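Local coordinates for protein probable arylamine n-acetyl transferase (Mycobacterium abscessus, PDB 4GUZ) that probably transfers acetyl groups from acetyl-coenzyme A to the amino groups of arylamine substrates, at residues A[226-231]-A[241-246]; A[222-227]-A[263-268]. One frame throughout, in Å; residues are numbered along the deposited sequence.

In the fold
From the N terminus, the chain reaches strand 221-226, makes a type I turn from Ser226 to His229 and returns as strand 229-234; a hairpin then leads to strand 237-242. Contact 1 closes the shorter loop, pairing 226-231 with 241-246 at the open end of that hairpin. Contact 2 closes a wider one, bringing 263-268, just past helix 254-263, back to 222-227. The two contacts overlap at Ser226 and Pro227, and the hairpin lies wholly within the wider span. Tyr231 joins them: its O probably accepts a hydrogen bond from Gln224 N, and its side chain touches Phe265. Sheet and helix here probably belong to the C-terminal alpha/beta lid of arylamine N-acetyltransferases.

Contact 1. Residues A[226-231]-A[241-246]; sequences SPDHAY and IQPGVG
Gln242 reaches across to Asp228 and His229 because its CG stands anti to the backbone N (chi1 177°) and the chain then bends at chi2 (54°), which swings CD round toward the other strand. This is the open end of the antiparallel beta hairpin formed by strands 229-234 and 237-242. NE2 of Gln242 donates to Asp228 OD1 at 3.2 Å, with OD1 lying close to the amide plane but approached from above the plane of its own carboxylate, 53° out of it. Asp228 OD1 is also bonded to Ser154 OG, so the carboxylate is held from two residues. The same NE2 binds Pro243 O at 3.3 Å and, weakly, Asp228 O. The other branch of the amide, Gln242 OE1, receives a weak bond at the edge of the imidazole from His229 ND1, 3.3 Å away, while His229 NE2 bonds to Glu240. Ala230 and Ile241 form a hydrogen-bonded pair, with Ile241 N to Ala230 O at 2.8 Å and Ala230 N to Ile241 O at 3.1 Å. Their side chains share the sheet face that meets Trp155, where Ile241 CD1 touches Ala230 CB. Beyond the strand, Val245 and Gly246 form a classic beta bulge opposite Gln242, and Pro243 lays CD against Asp228 O at 3.4 Å.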
ATOM      1  N   SER A 226       9.691  -4.752  -6.719  1.00 16.30           N
ATOM      2  CA  SER A 226       9.863  -5.845  -7.659  1.00 15.95           C
ATOM      3  C   SER A 226      10.341  -7.061  -6.866  1.00 18.81           C
ATOM      4  O   SER A 226      10.780  -6.887  -5.723  1.00 17.10           O
ATOM      5  CB  SER A 226      10.902  -5.451  -8.718  1.00 20.97           C
ATOM      6  OG  SER A 226      10.515  -4.304  -9.460  1.00 30.88           O
ATOM      7  N   PRO A 227      10.408  -8.286  -7.451  1.00 17.16           N
ATOM      8  CA  PRO A 227      10.938  -9.427  -6.680  1.00 16.18           C
ATOM      9  C   PRO A 227      12.393  -9.240  -6.194  1.00 20.72           C
ATOM     10  O   PRO A 227      12.746  -9.759  -5.129  1.00 18.81           O
ATOM     11  CB  PRO A 227      10.837 -10.589  -7.677  1.00 18.08           C
ATOM     12  CG  PRO A 227       9.713 -10.203  -8.590  1.00 21.23           C
ATOM     13  CD  PRO A 227       9.940  -8.719  -8.787  1.00 18.38           C
ATOM     14  N   ASP A 228      13.229  -8.500  -6.941  1.00 17.25           N
ATOM     15  CA  ASP A 228      14.631  -8.361  -6.556  1.00 17.95           C
ATOM     16  C   ASP A 228      15.113  -6.900  -6.608  1.00 21.59           C
ATOM     17  O   ASP A 228      16.317  -6.635  -6.765  1.00 18.78           O
ATOM     18  CB  ASP A 228      15.508  -9.278  -7.454  1.00 19.28           C
ATOM     19  CG  ASP A 228      16.940  -9.493  -6.976  1.00 26.26           C
ATOM     20  OD1 ASP A 228      17.138  -9.705  -5.764  1.00 21.98           O
ATOM     21  OD2 ASP A 228      17.866  -9.426  -7.823  1.00 31.54           O
ATOM     22  N   HIS A 229      14.183  -5.949  -6.363  1.00 20.11           N
ATOM     23  CA  HIS A 229      14.529  -4.531  -6.400  1.00 20.08           C
ATOM     24  C   HIS A 229      13.411  -3.660  -5.885  1.00 21.28           C
ATOM     25  O   HIS A 229      12.260  -4.067  -5.925  1.00 18.77           O
ATOM     26  CB  HIS A 229      14.833  -4.105  -7.850  1.00 21.72           C
ATOM     27  CG  HIS A 229      15.880  -3.044  -7.953  1.00 26.80           C
ATOM     28  ND1 HIS A 229      17.217  -3.323  -7.722  1.00 29.90           N
ATOM     29  CD2 HIS A 229      15.751  -1.733  -8.263  1.00 29.89           C
ATOM     30  CE1 HIS A 229      17.857  -2.177  -7.892  1.00 29.79           C
ATOM     31  NE2 HIS A 229      17.014  -1.192  -8.218  1.00 30.06           N
ATOM     32  N   ALA A 230      13.753  -2.421  -5.480  1.00 17.57           N
ATOM     33  CA  ALA A 230      12.779  -1.406  -5.074  1.00 17.83           C
ATOM     34  C   ALA A 230      13.328  -0.011  -5.277  1.00 18.92           C
ATOM     35  O   ALA A 230      14.541   0.188  -5.291  1.00 17.78           O
ATOM     36  CB  ALA A 230      12.386  -1.588  -3.616  1.00 18.92           C
ATOM     37  N   TYR A 231      12.425   0.949  -5.467  1.00 16.57           N
ATOM     38  CA  TYR A 231      12.705   2.381  -5.536  1.00 17.05           C
ATOM     39  C   TYR A 231      11.760   3.120  -4.641  1.00 19.46           C
ATOM     40  O   TYR A 231      10.559   2.816  -4.610  1.00 16.90           O
ATOM     41  CB  TYR A 231      12.529   2.970  -6.944  1.00 19.85           C
ATOM     42  CG  TYR A 231      13.505   2.498  -7.982  1.00 23.33           C
ATOM     43  CD1 TYR A 231      14.742   3.117  -8.134  1.00 24.92           C
ATOM     44  CD2 TYR A 231      13.152   1.510  -8.893  1.00 25.67           C
ATOM     45  CE1 TYR A 231      15.634   2.716  -9.128  1.00 24.32           C
ATOM     46  CE2 TYR A 231      14.032   1.103  -9.893  1.00 28.21           C
ATOM     47  CZ  TYR A 231      15.271   1.707 -10.008  1.00 36.04           C
ATOM     48  OH  TYR A 231      16.121   1.294 -11.009  1.00 41.24           O
ATOM     49  N   ILE A 241      17.026   0.432  -3.945  1.00 16.11           N
ATOM     50  CA  ILE A 241      17.265  -0.648  -2.989  1.00 14.09           C
ATOM     51  C   ILE A 241      17.485  -1.996  -3.675  1.00 19.54           C
ATOM     52  O   ILE A 241      16.661  -2.440  -4.474  1.00 17.29           O
ATOM     53  CB  ILE A 241      16.061  -0.747  -2.004  1.00 17.06           C
ATOM     54  CG1 ILE A 241      15.698   0.639  -1.380  1.00 18.06           C
ATOM     55  CG2 ILE A 241      16.297  -1.817  -0.916  1.00 17.29           C
ATOM     56  CD1 ILE A 241      14.223   0.742  -0.933  1.00 20.90           C
ATOM     57  N   GLN A 242      18.560  -2.668  -3.273  1.00 19.05           N
ATOM     58  CA  GLN A 242      18.908  -4.012  -3.716  1.00 19.14           C
ATOM     59  C   GLN A 242      18.721  -4.928  -2.513  1.00 22.24           C
ATOM     60  O   GLN A 242      19.547  -4.934  -1.586  1.00 21.50           O
ATOM     61  CB  GLN A 242      20.339  -4.090  -4.304  1.00 20.54           C
ATOM     62  CG  GLN A 242      20.740  -5.526  -4.715  1.00 24.16           C
ATOM     63  CD  GLN A 242      19.737  -6.182  -5.660  1.00 28.75           C
ATOM     64  OE1 GLN A 242      19.389  -5.638  -6.715  1.00 23.32           O
ATOM     65  NE2 GLN A 242      19.237  -7.364  -5.287  1.00 24.65           N
ATOM     66  N   PRO A 243      17.574  -5.622  -2.452  1.00 18.99           N
ATOM     67  CA  PRO A 243      17.317  -6.514  -1.305  1.00 19.26           C
ATOM     68  C   PRO A 243      18.452  -7.507  -1.093  1.00 23.56           C
ATOM     69  O   PRO A 243      18.972  -8.053  -2.072  1.00 23.21           O
ATOM     70  CB  PRO A 243      16.016  -7.235  -1.694  1.00 20.05           C
ATOM     71  CG  PRO A 243      15.914  -7.063  -3.172  1.00 23.97           C
ATOM     72  CD  PRO A 243      16.508  -5.724  -3.466  1.00 20.28           C
ATOM     73  N   GLY A 244      18.849  -7.690   0.167  1.00 21.39           N
ATOM     74  CA  GLY A 244      19.968  -8.556   0.531  1.00 21.39           C
ATOM     75  C   GLY A 244      21.327  -7.876   0.468  1.00 24.11           C
ATOM     76  O   GLY A 244      22.327  -8.436   0.934  1.00 25.12           O
ATOM     77  N   VAL A 245      21.391  -6.666  -0.092  1.00 19.28           N
ATOM     78  CA  VAL A 245      22.642  -5.896  -0.226  1.00 18.99           C
ATOM     79  C   VAL A 245      22.549  -4.540   0.490  1.00 23.69           C
ATOM     80  O   VAL A 245      23.440  -4.196   1.277  1.00 23.14           O
ATOM     81  CB  VAL A 245      23.050  -5.696  -1.721  1.00 22.65           C
ATOM     82  CG1 VAL A 245      24.284  -4.801  -1.842  1.00 22.01           C
ATOM     83  CG2 VAL A 245      23.284  -7.036  -2.415  1.00 22.40           C
ATOM     84  N   GLY A 246      21.538  -3.749   0.146  1.00 20.74           N
ATOM     85  CA  GLY A 246      21.373  -2.427   0.744  1.00 19.63           C
ATOM     86  C   GLY A 246      20.818  -1.421  -0.228  1.00 21.47           C
ATOM     87  O   GLY A 246      20.041  -1.776  -1.119  1.00 19.66           O
TER

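Contact 2. Residues A[222-227]-A[263-268]; sequences VQQISP and EIFGIE
Val222 sets CG1 squarely over one face of the Phe265 ring, 3.6 Å from its centroid, in a CH-pi contact that packs strand 221-226 of the antiparallel sheet against the chain leaving helix 254-263. The methyl gets there because it stands anti to the backbone N of Val222 (chi1 -179°). Phe265 has its CG anti to its own carbonyl carbon (chi1 -61°), and the ring reaches back toward the strand. The opposite face carries CG2 of the neighbouring Ile264, 3.8 Å above the ring plane, so the phenyl is clamped between two aliphatic groups. Gln224, two residues along the strand on the same side as Val222, rests its CB obliquely against the ring, 3.9 Å from Phe265 CD1. Its extended side chain carries the amide onward to the backbone of Ile264. Tyr231, on the adjacent strand, touches Ile264, and Thr260 of the helix adds a further neighbour to Phe265. Gly266, with positive phi, takes the chain out of helical geometry, and Ile267 then points its side chain at the strand and also touches Glu49 on strand 48-49. Its CD1 meets Val222 CG1 at 3.7 Å, the same methyl that lies on the ring of Phe265.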
ATOM      1  N   VAL A 222       6.956   8.341  -3.140  1.00 16.52           N
ATOM      2  CA  VAL A 222       6.595   7.486  -4.273  1.00 15.93           C
ATOM      3  C   VAL A 222       7.343   6.167  -4.124  1.00 19.55           C
ATOM      4  O   VAL A 222       8.507   6.160  -3.724  1.00 18.71           O
ATOM      5  CB  VAL A 222       6.900   8.220  -5.611  1.00 19.28           C
ATOM      6  CG1 VAL A 222       6.508   7.375  -6.808  1.00 18.81           C
ATOM      7  CG2 VAL A 222       6.189   9.579  -5.667  1.00 18.52           C
ATOM      8  N   GLN A 223       6.658   5.034  -4.364  1.00 15.41           N
ATOM      9  CA  GLN A 223       7.311   3.744  -4.126  1.00 14.18           C
ATOM     10  C   GLN A 223       7.027   2.748  -5.224  1.00 18.03           C
ATOM     11  O   GLN A 223       5.993   2.828  -5.879  1.00 17.72           O
ATOM     12  CB  GLN A 223       6.850   3.162  -2.772  1.00 15.47           C
ATOM     13  CG  GLN A 223       7.054   4.086  -1.545  1.00 15.32           C
ATOM     14  CD  GLN A 223       6.676   3.360  -0.290  1.00 23.66           C
ATOM     15  OE1 GLN A 223       7.333   2.403   0.102  1.00 17.09           O
ATOM     16  NE2 GLN A 223       5.569   3.761   0.350  1.00 15.96           N
ATOM     17  N   GLN A 224       7.956   1.790  -5.412  1.00 16.48           N
ATOM     18  CA  GLN A 224       7.798   0.705  -6.380  1.00 16.14           C
ATOM     19  C   GLN A 224       8.591  -0.485  -5.886  1.00 19.61           C
ATOM     20  O   GLN A 224       9.718  -0.311  -5.442  1.00 19.86           O
ATOM     21  CB  GLN A 224       8.250   1.144  -7.805  1.00 17.09           C
ATOM     22  CG  GLN A 224       8.148   0.033  -8.877  1.00 17.59           C
ATOM     23  CD  GLN A 224       8.877   0.462 -10.132  1.00 31.02           C
ATOM     24  OE1 GLN A 224       8.363   1.234 -10.965  1.00 26.48           O
ATOM     25  NE2 GLN A 224      10.126   0.037 -10.254  1.00 19.04           N
ATOM     26  N   ILE A 225       8.003  -1.698  -5.936  1.00 15.37           N
ATOM     27  CA  ILE A 225       8.718  -2.900  -5.502  1.00 14.30           C
ATOM     28  C   ILE A 225       8.627  -3.957  -6.615  1.00 18.80           C
ATOM     29  O   ILE A 225       7.667  -3.991  -7.393  1.00 16.55           O
ATOM     30  CB  ILE A 225       8.238  -3.413  -4.105  1.00 16.00           C
ATOM     31  CG1 ILE A 225       9.217  -4.453  -3.488  1.00 16.07           C
ATOM     32  CG2 ILE A 225       6.778  -3.884  -4.133  1.00 18.66           C
ATOM     33  CD1 ILE A 225       9.073  -4.776  -1.951  1.00 20.61           C
ATOM     34  N   SER A 226       9.691  -4.752  -6.719  1.00 16.30           N
ATOM     35  CA  SER A 226       9.863  -5.845  -7.659  1.00 15.95           C
ATOM     36  C   SER A 226      10.341  -7.061  -6.866  1.00 18.81           C
ATOM     37  O   SER A 226      10.780  -6.887  -5.723  1.00 17.10           O
ATOM     38  CB  SER A 226      10.902  -5.451  -8.718  1.00 20.97           C
ATOM     39  OG  SER A 226      10.515  -4.304  -9.460  1.00 30.88           O
ATOM     40  N   PRO A 227      10.408  -8.286  -7.451  1.00 17.16           N
ATOM     41  CA  PRO A 227      10.938  -9.427  -6.680  1.00 16.18           C
ATOM     42  C   PRO A 227      12.393  -9.240  -6.194  1.00 20.72           C
ATOM     43  O   PRO A 227      12.746  -9.759  -5.129  1.00 18.81           O
ATOM     44  CB  PRO A 227      10.837 -10.589  -7.677  1.00 18.08           C
ATOM     45  CG  PRO A 227       9.713 -10.203  -8.590  1.00 21.23           C
ATOM     46  CD  PRO A 227       9.940  -8.719  -8.787  1.00 18.38           C
ATOM     47  N   GLU A 263      10.050   8.142 -16.101  1.00 26.34           N
ATOM     48  CA  GLU A 263      10.951   7.074 -16.542  1.00 27.37           C
ATOM     49  C   GLU A 263      10.990   5.868 -15.597  1.00 32.24           C
ATOM     50  O   GLU A 263      10.961   4.734 -16.074  1.00 32.72           O
ATOM     51  CB  GLU A 263      12.380   7.601 -16.728  1.00 28.84           C
ATOM     52  CG  GLU A 263      12.534   8.688 -17.790  1.00 45.26           C
ATOM     53  CD  GLU A 263      13.725   9.623 -17.625  1.00 76.92           C
ATOM     54  OE1 GLU A 263      14.212   9.795 -16.482  1.00 83.05           O
ATOM     55  OE2 GLU A 263      14.141  10.224 -18.641  1.00 71.35           O
ATOM     56  N   ILE A 264      11.102   6.104 -14.276  1.00 27.73           N
ATOM     57  CA  ILE A 264      11.228   5.021 -13.304  1.00 26.63           C
ATOM     58  C   ILE A 264       9.857   4.552 -12.822  1.00 26.04           C
ATOM     59  O   ILE A 264       9.631   3.346 -12.743  1.00 25.61           O
ATOM     60  CB  ILE A 264      12.143   5.451 -12.104  1.00 30.67           C
ATOM     61  CG1 ILE A 264      13.620   5.739 -12.534  1.00 32.20           C
ATOM     62  CG2 ILE A 264      12.070   4.491 -10.885  1.00 32.69           C
ATOM     63  CD1 ILE A 264      14.439   4.591 -13.148  1.00 37.95           C
ATOM     64  N   PHE A 265       8.963   5.485 -12.467  1.00 19.87           N
ATOM     65  CA  PHE A 265       7.696   5.101 -11.855  1.00 18.33           C
ATOM     66  C   PHE A 265       6.484   5.079 -12.796  1.00 23.36           C
ATOM     67  O   PHE A 265       5.451   4.525 -12.418  1.00 21.51           O
ATOM     68  CB  PHE A 265       7.405   6.027 -10.662  1.00 18.86           C
ATOM     69  CG  PHE A 265       8.439   5.957  -9.562  1.00 18.76           C
ATOM     70  CD1 PHE A 265       8.422   4.923  -8.634  1.00 20.19           C
ATOM     71  CD2 PHE A 265       9.421   6.932  -9.446  1.00 19.64           C
ATOM     72  CE1 PHE A 265       9.350   4.877  -7.598  1.00 20.96           C
ATOM     73  CE2 PHE A 265      10.349   6.893  -8.404  1.00 22.58           C
ATOM     74  CZ  PHE A 265      10.312   5.864  -7.486  1.00 20.67           C
ATOM     75  N   GLY A 266       6.611   5.640 -13.999  1.00 22.81           N
ATOM     76  CA  GLY A 266       5.501   5.713 -14.949  1.00 22.09           C
ATOM     77  C   GLY A 266       4.411   6.669 -14.506  1.00 25.76           C
ATOM     78  O   GLY A 266       3.241   6.466 -14.841  1.00 27.60           O
ATOM     79  N   ILE A 267       4.789   7.704 -13.724  1.00 20.68           N
ATOM     80  CA  ILE A 267       3.893   8.726 -13.198  1.00 20.76           C
ATOM     81  C   ILE A 267       4.105  10.033 -13.972  1.00 28.83           C
ATOM     82  O   ILE A 267       5.234  10.516 -14.084  1.00 27.43           O
ATOM     83  CB  ILE A 267       4.078   8.904 -11.659  1.00 22.53           C
ATOM     84  CG1 ILE A 267       3.564   7.643 -10.928  1.00 22.83           C
ATOM     85  CG2 ILE A 267       3.362  10.165 -11.121  1.00 21.26           C
ATOM     86  CD1 ILE A 267       3.984   7.458  -9.455  1.00 26.45           C
ATOM     87  N   GLU A 268       3.005  10.612 -14.476  1.00 27.34           N
ATOM     88  CA  GLU A 268       3.003  11.895 -15.183  1.00 28.60           C
ATOM     89  C   GLU A 268       1.780  12.667 -14.755  1.00 33.75           C
ATOM     90  O   GLU A 268       0.672  12.119 -14.766  1.00 31.90           O
ATOM     91  CB  GLU A 268       3.015  11.702 -16.714  1.00 30.50           C
ATOM     92  CG  GLU A 268       4.208  10.940 -17.260  1.00 39.75           C
ATOM     93  CD  GLU A 268       4.040  10.561 -18.717  1.00 61.90           C
ATOM     94  OE1 GLU A 268       3.410   9.517 -18.993  1.00 58.21           O
ATOM     95  OE2 GLU A 268       4.514  11.331 -19.583  1.00 59.39           O
TER